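Arginase 1, mitochondrial (Arabidopsis thaliana, PDB 6VSU) uses two manganese ions to hydrolyse L-arginine to L-ornithine and urea, and also converts agmatine to putrescine and urea. Local coordinates at residues S56-P61 with E292-R297; F257-S262 with D301-M306; A18-I23 with S119-L124; S45-P50 with G97-Q102. All coordinates share one frame; numbering follows the deposited sequence.

Contact 1. Residues S56-P61 with E292-R297; sequences SFLQGP and EFNPQR. With NA (sodium ion), chain B.
Gly-60 and Pro-61 press on Asn-294 in the tight part of this contact between two active-site loops. Gly-60 CA lies 3.2 Å from Asn-294 OD1, and a side chain on the glycine would collide with that amide. Pro-61 CA directs a C-H at Phe-293 O, 3.3 Å away. Pro-295 CD rests against Gly-60 O at 3.4 Å. The CG of Asn-294 is anti to the backbone N (chi1 -173°), which lays the amide along Gly-60. Its OD1 accepts from Gln-296 N at 3.0 Å and closes an Asx turn. Its ND2 bonds to Ser-262 and to a water, which in turn donates to Gln-296 OE1 at 2.8 Å. Gln-296 NE2 bonds to Glu-70 of a neighbouring subunit. An alanine at Asn-294 would probably leave the Gln-296 N-H without this acceptor, Ser-262 OG without this donor and the water less firmly held.

The outer side is less buried. Leu-58 CD1 still sits close over one face of the Arg-297 guanidinium, 3.4 Å from NE. Partly exposed Phe-57 is looser, its CE2 4.1 Å from Arg-297 NH2 at the ring edge.

Leu-58 O and Glu-292 OE1 both bind the sodium ion, along with a water and Ser-262. Glu-292 OE2 is held by His-180 and by the backbone N of His-140, a manganese ligand. The polar link between the loops therefore runs through metal and water, next to the ornithine site that includes Ser-56.

Contact 2. Residues F257-S262 with D301-M306; sequences FAPGVS and DGMTAM. With NA (sodium ion), chain B.
Met-303 and Thr-304, in the first turn of helix 303-319, meet the loop at Phe-257 to Gly-260. Just before them, Gly-302 is the N-cap, with a positive phi of 74° that suits glycine. Met-303 then reaches out with an extended chain that bends at its last torsion. Its CE lies 3.6 Å from Pro-259 CD, and the side chains of Met-303 and Pro-259 cross at about a right angle. The same CE is 3.7 Å from Phe-257 O. Met-303 also packs on Pro-255 of a neighbouring subunit.

Thr-304 comes next. OG1 stands anti to the carbonyl carbon (chi1 -42°), facing the loop, and accepts from Gly-260 N at 2.9 Å with an N-H...O angle of 144°. It also bonds to Asp-298 OD1. The methyl CG2 touches Ala-258 CB at 4.0 Å and Gly-260 O at 3.6 Å. Gly-260 is the centre of an inverse gamma turn, and any side chain there would run into Thr-304 CB. A valine at Thr-304 would probably leave the Gly-260 N-H and Asp-298 OD1 without their shared hydroxyl.

Farther on, Ala-305 N bonds to Asp-298 OD2, and the Ala-305 side chain packs on Phe-293. Loop 257-262 also carries Ser-262, a ligand of the sodium ion. One buried hydroxyl thus ties the start of the helix to a loop that also carries a sodium ligand.

Contact 3. Residues A18-I23 with S119-L124; sequences ASLTLI and SESVKL
Glu-120 brings a flat group to this contact, its carboxylate, yet it meets Leu-20 through CB instead. Its chain bends at chi2 (-66°), which leads the carboxylate away from helix 7-37. Leu-20 CD2 lies 4.0 Å from Glu-120 CB, and CD1 is nearly as close. The flat peptide group of Leu-20 is touched at its oxygen, where Leu-124 CD2 approaches to 3.5 Å.

The rest is mostly aliphatic packing around one hydroxyl. Leu-20 CD2 lies against Leu-124 CD2 at 4.0 Å. It also meets Ser-121 OG at 3.3 Å. Ile-23, one turn on, brings CG2 to 4.2 Å from Leu-124 CD2. Its CG1 also faces Ser-121 OG. That hydroxyl bonds back to Val-117 O in its own helix, which satisfies it beside the apolar groups.

The helix axes are 9.8 Å apart and run in nearly the same direction, 23° from parallel. Another side of helix 7-37 faces a neighbouring subunit, where Ala-18 and Ser-19 pack on its Leu-22. Helix 111-126 lies against the sheet through Leu-47. The contact joins the N-terminal helix to the alpha/beta core by shape and apolar contact, and the Ser-121 hydroxyl is bonded within its own helix.

Contact 4. Residues S45-P50 with G97-Q102; sequences SLLGVP and GDVPVQ
Gly-48 and Asp-98 pair in parallel where strands 43-48 and 93-98 run side by side. The two strands, with helix 64-72 between them in sequence, form a beta-alpha-beta crossover. They lie at one side of the eight-stranded parallel sheet of the arginase alpha/beta fold. Two backbone bonds join them: Gly-48 N to Gly-97 O, and Val-99 N to Gly-48 O.

Gly-48 is the hollow on one face. Asp-98 fills it, with OD1 3.0 Å from Gly-48 CA, where a side chain would collide. That oxygen is also salt-bridged to Arg-69, so the bump is anchored. A neighbouring subunit reaches this edge too, with its Glu-103 bonded to Asp-98 N.

On the other face, Val-99 is the bump. Its CG2 hangs 3.5 Å from Gly-48 O and fits between Leu-47 CD1, at 4.0 Å, and Val-49 CG2. Helix 111-126 packs here, with Val-122 on Leu-47, Ile-118 on Val-49 and Ser-121 on Val-99.

Past the paired residues, Pro-50 is the next bump. Its CD rests 3.3 Å from Val-99 O, over the inverse gamma turn centred on Pro-100. Val-101 CG2 flanks the same CD at 3.9 Å, and it also touches Val-49 CG1, whose side chain crosses that of Val-101 at about a right angle. The chain of Gln-102 bends at chi2 (-50°) and curls back to Pro-50. Its NE2 donates to Pro-50 O at 3.0 Å, lying in the carbonyl plane, with an N-H...O angle of 154°.

How the contacts relate
Contacts 1 and 2 touch, with centres 10 Å apart. They share the sodium ion and a water, and Asn-294 N of one bonds to Gly-260 O of the other. Contacts 3 and 4 also touch, again with centres 10 Å apart, where the two helices meet strand 43-48 and the loop after strand 93-98. The pairs lie apart: contacts 2 and 3 have centres 29 Å from each other. Along the chain, contact 4 is nested within contact 3, both close before contact 2 opens, and contact 1 crosses the other three. Strand 43-48 leads on to loop 56-61, so the sheet runs into the metal-bearing loops. Contacts 1, 3 and 4 meet the same neighbouring subunit.

Contact 1. Residues S56-P61 with E292-R297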
loop_
_atom_site.group_PDB
_atom_site.type_symbol
_atom_site.label_atom_id
_atom_site.label_comp_id
_atom_site.label_asym_id
_atom_site.label_seq_id
_atom_site.Cartn_x
_atom_site.Cartn_y
_atom_site.Cartn_z
ATOM N N SER E 56 12.733 17.950 11.483
ATOM C CA SER E 56 13.460 17.213 12.546
ATOM C C SER E 56 13.328 15.712 12.322
ATOM O O SER E 56 14.045 15.021 12.960
ATOM C CB SER E 56 12.931 17.578 13.925
ATOM O OG SER E 56 11.502 17.414 13.974
ATOM N N PHE E 57 12.442 15.232 11.458
ATOM C CA PHE E 57 12.212 13.774 11.322
ATOM C C PHE E 57 12.270 13.336 9.845
ATOM O O PHE E 57 12.920 12.338 9.576
ATOM C CB PHE E 57 10.922 13.357 12.032
ATOM C CG PHE E 57 10.699 11.862 12.155
ATOM C CD1 PHE E 57 11.516 11.082 12.953
ATOM C CD2 PHE E 57 9.677 11.234 11.462
ATOM C CE1 PHE E 57 11.332 9.706 13.072
ATOM C CE2 PHE E 57 9.507 9.857 11.548
ATOM C CZ PHE E 57 10.325 9.099 12.360
ATOM N N LEU E 58 11.491 13.934 8.963
ATOM C CA LEU E 58 11.423 13.540 7.532
ATOM C C LEU E 58 11.352 14.836 6.730
ATOM O O LEU E 58 10.627 15.788 7.205
ATOM C CB LEU E 58 10.182 12.653 7.292
ATOM C CG LEU E 58 10.247 11.246 7.876
ATOM C CD1 LEU E 58 8.907 10.515 7.774
ATOM C CD2 LEU E 58 11.360 10.411 7.222
ATOM N N GLN E 59 11.986 14.861 5.567
ATOM C CA GLN E 59 12.109 16.060 4.705
ATOM C C GLN E 59 11.115 16.053 3.535
ATOM O O GLN E 59 11.194 16.971 2.672
ATOM C CB GLN E 59 13.543 16.122 4.183
ATOM C CG GLN E 59 14.596 16.373 5.261
ATOM C CD GLN E 59 16.000 16.661 4.751
ATOM O OE1 GLN E 59 16.218 17.376 3.759
ATOM N NE2 GLN E 59 16.970 16.126 5.478
ATOM N N GLY E 60 10.202 15.079 3.513
ATOM C CA GLY E 60 9.131 14.894 2.521
ATOM C C GLY E 60 8.386 16.158 2.096
ATOM O O GLY E 60 8.048 16.272 0.926
ATOM N N PRO E 61 8.092 17.131 2.983
ATOM C CA PRO E 61 7.446 18.359 2.554
ATOM C C PRO E 61 8.151 19.114 1.437
ATOM O O PRO E 61 7.494 19.770 0.724
ATOM C CB PRO E 61 7.340 19.199 3.854
ATOM C CG PRO E 61 7.234 18.100 4.904
ATOM C CD PRO E 61 8.215 17.045 4.448
ATOM N N GLU E 292 3.763 21.261 5.672
ATOM C CA GLU E 292 4.023 19.964 6.343
ATOM C C GLU E 292 3.187 18.848 5.706
ATOM O O GLU E 292 3.152 17.743 6.306
ATOM C CB GLU E 292 3.810 20.109 7.844
ATOM C CG GLU E 292 4.894 21.000 8.454
ATOM C CD GLU E 292 6.281 20.398 8.599
ATOM O OE1 GLU E 292 6.380 19.137 8.408
ATOM O OE2 GLU E 292 7.259 21.160 8.984
ATOM N N PHE E 293 2.588 19.060 4.528
ATOM C CA PHE E 293 2.068 17.915 3.748
ATOM C C PHE E 293 3.288 17.150 3.245
ATOM O O PHE E 293 4.172 17.768 2.681
ATOM C CB PHE E 293 1.188 18.385 2.609
ATOM C CG PHE E 293 1.010 17.393 1.496
ATOM C CD1 PHE E 293 0.786 16.046 1.772
ATOM C CD2 PHE E 293 0.989 17.813 0.180
ATOM C CE1 PHE E 293 0.642 15.144 0.739
ATOM C CE2 PHE E 293 0.804 16.903 -0.851
ATOM C CZ PHE E 293 0.659 15.568 -0.565
ATOM N N ASN E 294 3.385 15.890 3.614
ATOM C CA ASN E 294 4.505 14.985 3.284
ATOM C C ASN E 294 3.994 13.922 2.307
ATOM O O ASN E 294 3.481 12.913 2.767
ATOM C CB ASN E 294 5.100 14.312 4.519
ATOM C CG ASN E 294 6.333 13.533 4.171
ATOM O OD1 ASN E 294 6.525 13.148 3.007
ATOM N ND2 ASN E 294 7.174 13.348 5.165
ATOM N N PRO E 295 4.154 14.116 0.970
ATOM C CA PRO E 295 3.687 13.170 -0.043
ATOM C C PRO E 295 4.234 11.744 0.150
ATOM O O PRO E 295 3.564 10.787 -0.183
ATOM C CB PRO E 295 4.205 13.699 -1.380
ATOM C CG PRO E 295 4.636 15.088 -1.120
ATOM C CD PRO E 295 4.882 15.232 0.367
ATOM N N GLN E 296 5.426 11.601 0.716
ATOM C CA GLN E 296 6.040 10.256 0.882
ATOM C C GLN E 296 5.343 9.528 2.051
ATOM O O GLN E 296 5.628 8.366 2.210
ATOM C CB GLN E 296 7.545 10.345 1.130
ATOM C CG GLN E 296 8.243 11.162 0.054
ATOM C CD GLN E 296 9.749 11.340 0.132
ATOM O OE1 GLN E 296 10.246 11.987 1.085
ATOM N NE2 GLN E 296 10.445 10.829 -0.918
ATOM N N ARG E 297 4.496 10.182 2.856
ATOM C CA ARG E 297 3.733 9.525 3.937
ATOM C C ARG E 297 2.255 9.443 3.560
ATOM O O ARG E 297 1.486 8.935 4.369
ATOM C CB ARG E 297 3.939 10.268 5.266
ATOM C CG ARG E 297 5.329 10.118 5.883
ATOM C CD ARG E 297 5.747 8.700 6.229
ATOM N NE ARG E 297 6.183 8.446 7.617
ATOM C CZ ARG E 297 5.508 8.859 8.722
ATOM N NH1 ARG E 297 4.394 9.581 8.609
ATOM N NH2 ARG E 297 5.943 8.542 9.937
HETATM NA NA NA B . 8.545 17.456 8.187
HETATM O O HOH W 1 9.978 16.121 10.253
HETATM O O HOH W 2 9.805 12.006 3.826
#

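Contact 2. Residues F257-S262 with D301-M306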
loop_
_atom_site.group_PDB
_atom_site.type_symbol
_atom_site.label_atom_id
_atom_site.label_comp_id
_atom_site.label_asym_id
_atom_site.label_seq_id
_atom_site.Cartn_x
_atom_site.Cartn_y
_atom_site.Cartn_z
ATOM N N PHE E 257 -7.495 11.936 8.869
ATOM C CA PHE E 257 -7.875 12.823 7.746
ATOM C C PHE E 257 -6.616 13.154 6.937
ATOM O O PHE E 257 -6.725 13.317 5.713
ATOM C CB PHE E 257 -8.605 14.097 8.204
ATOM C CG PHE E 257 -9.809 13.853 9.109
ATOM C CD1 PHE E 257 -11.056 13.617 8.571
ATOM C CD2 PHE E 257 -9.655 13.740 10.484
ATOM C CE1 PHE E 257 -12.139 13.349 9.396
ATOM C CE2 PHE E 257 -10.713 13.395 11.306
ATOM C CZ PHE E 257 -11.965 13.213 10.766
ATOM N N ALA E 258 -5.447 13.163 7.571
ATOM C CA ALA E 258 -4.199 13.686 6.982
ATOM C C ALA E 258 -3.042 12.814 7.418
ATOM O O ALA E 258 -2.246 13.201 8.299
ATOM C CB ALA E 258 -3.990 15.124 7.333
ATOM N N PRO E 259 -2.969 11.563 6.873
ATOM C CA PRO E 259 -1.869 10.686 7.215
ATOM C C PRO E 259 -0.545 11.184 6.624
ATOM O O PRO E 259 0.499 10.712 7.103
ATOM C CB PRO E 259 -2.325 9.288 6.722
ATOM C CG PRO E 259 -3.329 9.576 5.640
ATOM C CD PRO E 259 -3.969 10.907 6.008
ATOM N N GLY E 260 -0.582 11.974 5.523
ATOM C CA GLY E 260 0.602 12.395 4.770
ATOM C C GLY E 260 1.284 13.529 5.501
ATOM O O GLY E 260 1.266 14.714 4.992
ATOM N N VAL E 261 1.805 13.232 6.689
ATOM C CA VAL E 261 2.546 14.224 7.508
ATOM C C VAL E 261 3.773 13.502 8.075
ATOM O O VAL E 261 3.764 12.221 8.170
ATOM C CB VAL E 261 1.652 14.791 8.624
ATOM C CG1 VAL E 261 0.464 15.528 8.080
ATOM C CG2 VAL E 261 1.197 13.704 9.585
ATOM N N SER E 262 4.760 14.235 8.503
ATOM C CA SER E 262 5.961 13.638 9.120
ATOM C C SER E 262 5.680 13.316 10.591
ATOM O O SER E 262 6.415 12.543 11.191
ATOM C CB SER E 262 7.123 14.572 8.989
ATOM O OG SER E 262 7.412 14.881 7.632
ATOM N N ASP E 301 -3.337 6.870 -3.125
ATOM C CA ASP E 301 -4.231 7.688 -3.989
ATOM C C ASP E 301 -4.099 9.197 -3.722
ATOM O O ASP E 301 -4.879 9.940 -4.234
ATOM C CB ASP E 301 -5.657 7.148 -4.002
ATOM C CG ASP E 301 -5.752 5.690 -4.412
ATOM O OD1 ASP E 301 -5.380 5.375 -5.509
ATOM O OD2 ASP E 301 -6.183 4.906 -3.603
ATOM N N GLY E 302 -3.184 9.600 -2.867
ATOM C CA GLY E 302 -2.935 11.035 -2.631
ATOM C C GLY E 302 -4.038 11.694 -1.806
ATOM O O GLY E 302 -4.407 12.802 -2.072
ATOM N N MET E 303 -4.590 11.022 -0.823
ATOM C CA MET E 303 -5.715 11.594 -0.046
ATOM C C MET E 303 -5.207 12.874 0.652
ATOM O O MET E 303 -5.933 13.860 0.626
ATOM C CB MET E 303 -6.245 10.589 0.985
ATOM C CG MET E 303 -7.386 11.144 1.818
ATOM S SD MET E 303 -8.192 9.936 2.924
ATOM C CE MET E 303 -6.971 9.929 4.235
ATOM N N THR E 304 -3.982 12.901 1.190
ATOM C CA THR E 304 -3.461 14.121 1.887
ATOM C C THR E 304 -3.200 15.236 0.894
ATOM O O THR E 304 -3.420 16.407 1.247
ATOM C CB THR E 304 -2.304 13.840 2.862
ATOM O OG1 THR E 304 -2.582 12.648 3.602
ATOM C CG2 THR E 304 -2.126 14.972 3.833
ATOM N N ALA E 305 -2.891 14.909 -0.358
ATOM C CA ALA E 305 -2.733 15.923 -1.437
ATOM C C ALA E 305 -4.090 16.604 -1.627
ATOM O O ALA E 305 -4.105 17.810 -1.780
ATOM C CB ALA E 305 -2.210 15.319 -2.728
ATOM N N MET E 306 -5.194 15.850 -1.624
ATOM C CA MET E 306 -6.548 16.431 -1.834
ATOM C C MET E 306 -6.959 17.267 -0.599
ATOM O O MET E 306 -7.594 18.320 -0.757
ATOM C CB MET E 306 -7.592 15.348 -2.073
ATOM C CG MET E 306 -7.184 14.427 -3.201
ATOM S SD MET E 306 -7.238 15.314 -4.802
ATOM C CE MET E 306 -8.966 15.734 -5.027
HETATM NA NA NA B . 8.545 17.456 8.187
HETATM O O HOH W 1 9.978 16.121 10.253
#

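Contact 3. Residues A18-I23 with S119-L124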
loop_
_atom_site.group_PDB
_atom_site.type_symbol
_atom_site.label_atom_id
_atom_site.label_comp_id
_atom_site.label_asym_id
_atom_site.label_seq_id
_atom_site.Cartn_x
_atom_site.Cartn_y
_atom_site.Cartn_z
ATOM N N ALA E 18 19.029 35.481 -10.364
ATOM C CA ALA E 18 18.335 34.867 -11.509
ATOM C C ALA E 18 17.037 34.259 -11.002
ATOM O O ALA E 18 16.056 34.365 -11.702
ATOM C CB ALA E 18 19.167 33.817 -12.171
ATOM N N SER E 19 17.055 33.697 -9.794
ATOM C CA SER E 19 15.882 33.047 -9.171
ATOM C C SER E 19 14.799 34.089 -8.875
ATOM O O SER E 19 13.600 33.783 -9.114
ATOM C CB SER E 19 16.265 32.314 -7.925
ATOM O OG SER E 19 17.208 31.273 -8.203
ATOM N N LEU E 20 15.180 35.225 -8.304
ATOM C CA LEU E 20 14.217 36.279 -7.945
ATOM C C LEU E 20 13.695 36.917 -9.231
ATOM O O LEU E 20 12.510 37.181 -9.315
ATOM C CB LEU E 20 14.856 37.317 -7.024
ATOM C CG LEU E 20 15.112 36.802 -5.613
ATOM C CD1 LEU E 20 15.884 37.860 -4.827
ATOM C CD2 LEU E 20 13.823 36.415 -4.875
ATOM N N THR E 21 14.537 37.102 -10.227
ATOM C CA THR E 21 14.106 37.680 -11.523
ATOM C C THR E 21 13.009 36.788 -12.098
ATOM O O THR E 21 12.022 37.307 -12.546
ATOM C CB THR E 21 15.293 37.866 -12.470
ATOM O OG1 THR E 21 16.088 38.874 -11.853
ATOM C CG2 THR E 21 14.882 38.325 -13.837
ATOM N N LEU E 22 13.149 35.480 -12.013
ATOM C CA LEU E 22 12.186 34.544 -12.623
ATOM C C LEU E 22 10.822 34.654 -11.905
ATOM O O LEU E 22 9.768 34.639 -12.616
ATOM C CB LEU E 22 12.759 33.132 -12.516
ATOM C CG LEU E 22 11.891 32.006 -13.073
ATOM C CD1 LEU E 22 11.360 32.335 -14.461
ATOM C CD2 LEU E 22 12.699 30.718 -13.191
ATOM N N ILE E 23 10.819 34.718 -10.567
ATOM C CA ILE E 23 9.565 34.918 -9.786
ATOM C C ILE E 23 9.010 36.291 -10.174
ATOM O O ILE E 23 7.799 36.418 -10.353
ATOM C CB ILE E 23 9.830 34.838 -8.277
ATOM C CG1 ILE E 23 10.456 33.499 -7.866
ATOM C CG2 ILE E 23 8.573 35.131 -7.480
ATOM C CD1 ILE E 23 9.549 32.325 -8.090
ATOM N N SER E 119 11.720 35.488 1.688
ATOM C CA SER E 119 11.106 36.793 2.045
ATOM C C SER E 119 10.989 37.658 0.787
ATOM O O SER E 119 9.914 38.187 0.521
ATOM C CB SER E 119 11.892 37.487 3.170
ATOM O OG SER E 119 11.774 36.770 4.404
ATOM N N GLU E 120 12.028 37.765 -0.012
ATOM C CA GLU E 120 12.003 38.680 -1.173
ATOM C C GLU E 120 11.012 38.150 -2.188
ATOM O O GLU E 120 10.332 38.961 -2.806
ATOM C CB GLU E 120 13.395 38.840 -1.764
ATOM C CG GLU E 120 14.323 39.557 -0.816
ATOM C CD GLU E 120 13.884 40.997 -0.611
ATOM O OE1 GLU E 120 13.284 41.575 -1.596
ATOM O OE2 GLU E 120 14.070 41.541 0.550
ATOM N N SER E 121 10.883 36.825 -2.292
ATOM C CA SER E 121 9.938 36.186 -3.243
ATOM C C SER E 121 8.516 36.570 -2.853
ATOM O O SER E 121 7.732 36.959 -3.741
ATOM C CB SER E 121 10.123 34.683 -3.305
ATOM O OG SER E 121 11.360 34.413 -3.942
ATOM N N VAL E 122 8.191 36.462 -1.577
ATOM C CA VAL E 122 6.862 36.902 -1.083
ATOM C C VAL E 122 6.639 38.392 -1.418
ATOM O O VAL E 122 5.561 38.734 -1.863
ATOM C CB VAL E 122 6.721 36.645 0.424
ATOM C CG1 VAL E 122 5.395 37.240 0.921
ATOM C CG2 VAL E 122 6.785 35.156 0.711
ATOM N N LYS E 123 7.633 39.257 -1.251
ATOM C CA LYS E 123 7.398 40.702 -1.495
ATOM C C LYS E 123 7.100 40.922 -2.983
ATOM O O LYS E 123 6.290 41.786 -3.294
ATOM C CB LYS E 123 8.624 41.486 -1.043
ATOM C CG LYS E 123 8.833 41.380 0.455
ATOM C CD LYS E 123 9.671 42.512 1.012
ATOM C CE LYS E 123 10.026 42.205 2.446
ATOM N NZ LYS E 123 10.791 43.305 3.089
ATOM N N LEU E 124 7.729 40.141 -3.858
ATOM C CA LEU E 124 7.596 40.290 -5.330
ATOM C C LEU E 124 6.133 40.006 -5.713
ATOM O O LEU E 124 5.577 40.666 -6.558
ATOM C CB LEU E 124 8.521 39.251 -5.963
ATOM C CG LEU E 124 9.799 39.661 -6.702
ATOM C CD1 LEU E 124 10.356 41.010 -6.342
ATOM C CD2 LEU E 124 10.866 38.574 -6.552
#

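Contact 4. Residues S45-P50 with G97-Q102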
loop_
_atom_site.group_PDB
_atom_site.type_symbol
_atom_site.label_atom_id
_atom_site.label_comp_id
_atom_site.label_asym_id
_atom_site.label_seq_id
_atom_site.Cartn_x
_atom_site.Cartn_y
_atom_site.Cartn_z
ATOM N N SER E 45 -2.511 34.464 -4.890
ATOM C CA SER E 45 -1.480 33.968 -5.811
ATOM C C SER E 45 -0.616 32.987 -5.041
ATOM O O SER E 45 -0.095 33.367 -4.010
ATOM C CB SER E 45 -0.704 35.092 -6.364
ATOM O OG SER E 45 -0.132 34.713 -7.586
ATOM N N LEU E 46 -0.559 31.740 -5.517
ATOM C CA LEU E 46 0.218 30.656 -4.891
ATOM C C LEU E 46 1.697 30.912 -5.097
ATOM O O LEU E 46 2.097 31.381 -6.166
ATOM C CB LEU E 46 -0.162 29.322 -5.514
ATOM C CG LEU E 46 -1.638 28.969 -5.492
ATOM C CD1 LEU E 46 -1.832 27.532 -5.994
ATOM C CD2 LEU E 46 -2.221 29.103 -4.103
ATOM N N LEU E 47 2.471 30.648 -4.080
ATOM C CA LEU E 47 3.940 30.656 -4.153
ATOM C C LEU E 47 4.449 29.394 -3.463
ATOM O O LEU E 47 4.139 29.213 -2.303
ATOM C CB LEU E 47 4.484 31.901 -3.473
ATOM C CG LEU E 47 5.997 31.973 -3.424
ATOM C CD1 LEU E 47 6.571 32.116 -4.811
ATOM C CD2 LEU E 47 6.442 33.136 -2.562
ATOM N N GLY E 48 5.127 28.517 -4.200
ATOM C CA GLY E 48 5.627 27.256 -3.676
ATOM C C GLY E 48 6.974 27.471 -3.073
ATOM O O GLY E 48 7.803 28.277 -3.648
ATOM N N VAL E 49 7.193 26.864 -1.914
ATOM C CA VAL E 49 8.541 26.887 -1.296
ATOM C C VAL E 49 8.933 25.461 -0.946
ATOM O O VAL E 49 8.546 24.961 0.124
ATOM C CB VAL E 49 8.533 27.820 -0.080
ATOM C CG1 VAL E 49 9.962 27.966 0.431
ATOM C CG2 VAL E 49 7.944 29.176 -0.448
ATOM N N PRO E 50 9.499 24.711 -1.910
ATOM C CA PRO E 50 9.794 23.286 -1.729
ATOM C C PRO E 50 11.042 23.074 -0.878
ATOM O O PRO E 50 12.134 22.879 -1.401
ATOM C CB PRO E 50 10.051 22.769 -3.163
ATOM C CG PRO E 50 10.614 24.017 -3.864
ATOM C CD PRO E 50 9.770 25.147 -3.292
ATOM N N GLY E 97 4.231 29.900 -9.219
ATOM C CA GLY E 97 5.169 28.769 -9.219
ATOM C C GLY E 97 6.007 28.672 -7.953
ATOM O O GLY E 97 5.652 29.225 -6.901
ATOM N N ASP E 98 7.114 27.974 -8.080
ATOM C CA ASP E 98 7.982 27.605 -6.934
ATOM C C ASP E 98 9.260 28.452 -6.928
ATOM O O ASP E 98 9.842 28.729 -7.988
ATOM C CB ASP E 98 8.374 26.126 -7.040
ATOM C CG ASP E 98 7.201 25.220 -6.725
ATOM O OD1 ASP E 98 6.156 25.768 -6.220
ATOM O OD2 ASP E 98 7.316 23.985 -7.027
ATOM N N VAL E 99 9.695 28.783 -5.745
ATOM C CA VAL E 99 11.068 29.269 -5.464
ATOM C C VAL E 99 11.975 28.085 -5.742
ATOM O O VAL E 99 11.705 26.976 -5.305
ATOM C CB VAL E 99 11.172 29.765 -4.011
ATOM C CG1 VAL E 99 12.551 30.213 -3.638
ATOM C CG2 VAL E 99 10.170 30.849 -3.728
ATOM N N PRO E 100 13.031 28.266 -6.535
ATOM C CA PRO E 100 13.964 27.171 -6.801
ATOM C C PRO E 100 14.946 26.913 -5.643
ATOM O O PRO E 100 16.116 27.131 -5.755
ATOM C CB PRO E 100 14.651 27.632 -8.088
ATOM C CG PRO E 100 14.577 29.158 -8.039
ATOM C CD PRO E 100 13.310 29.493 -7.288
ATOM N N VAL E 101 14.402 26.408 -4.555
ATOM C CA VAL E 101 15.099 26.208 -3.246
ATOM C C VAL E 101 16.261 25.252 -3.421
ATOM O O VAL E 101 17.356 25.541 -2.884
ATOM C CB VAL E 101 14.144 25.654 -2.168
ATOM C CG1 VAL E 101 14.889 25.224 -0.921
ATOM C CG2 VAL E 101 13.079 26.678 -1.841
ATOM N N GLN E 102 16.008 24.103 -4.048
ATOM C CA GLN E 102 17.014 23.019 -4.024
ATOM C C GLN E 102 18.259 23.503 -4.745
ATOM O O GLN E 102 19.344 23.102 -4.341
ATOM C CB GLN E 102 16.457 21.685 -4.522
ATOM C CG GLN E 102 15.344 21.132 -3.646
ATOM C CD GLN E 102 15.761 21.136 -2.193
ATOM O OE1 GLN E 102 16.856 20.686 -1.862
ATOM N NE2 GLN E 102 14.878 21.607 -1.329
#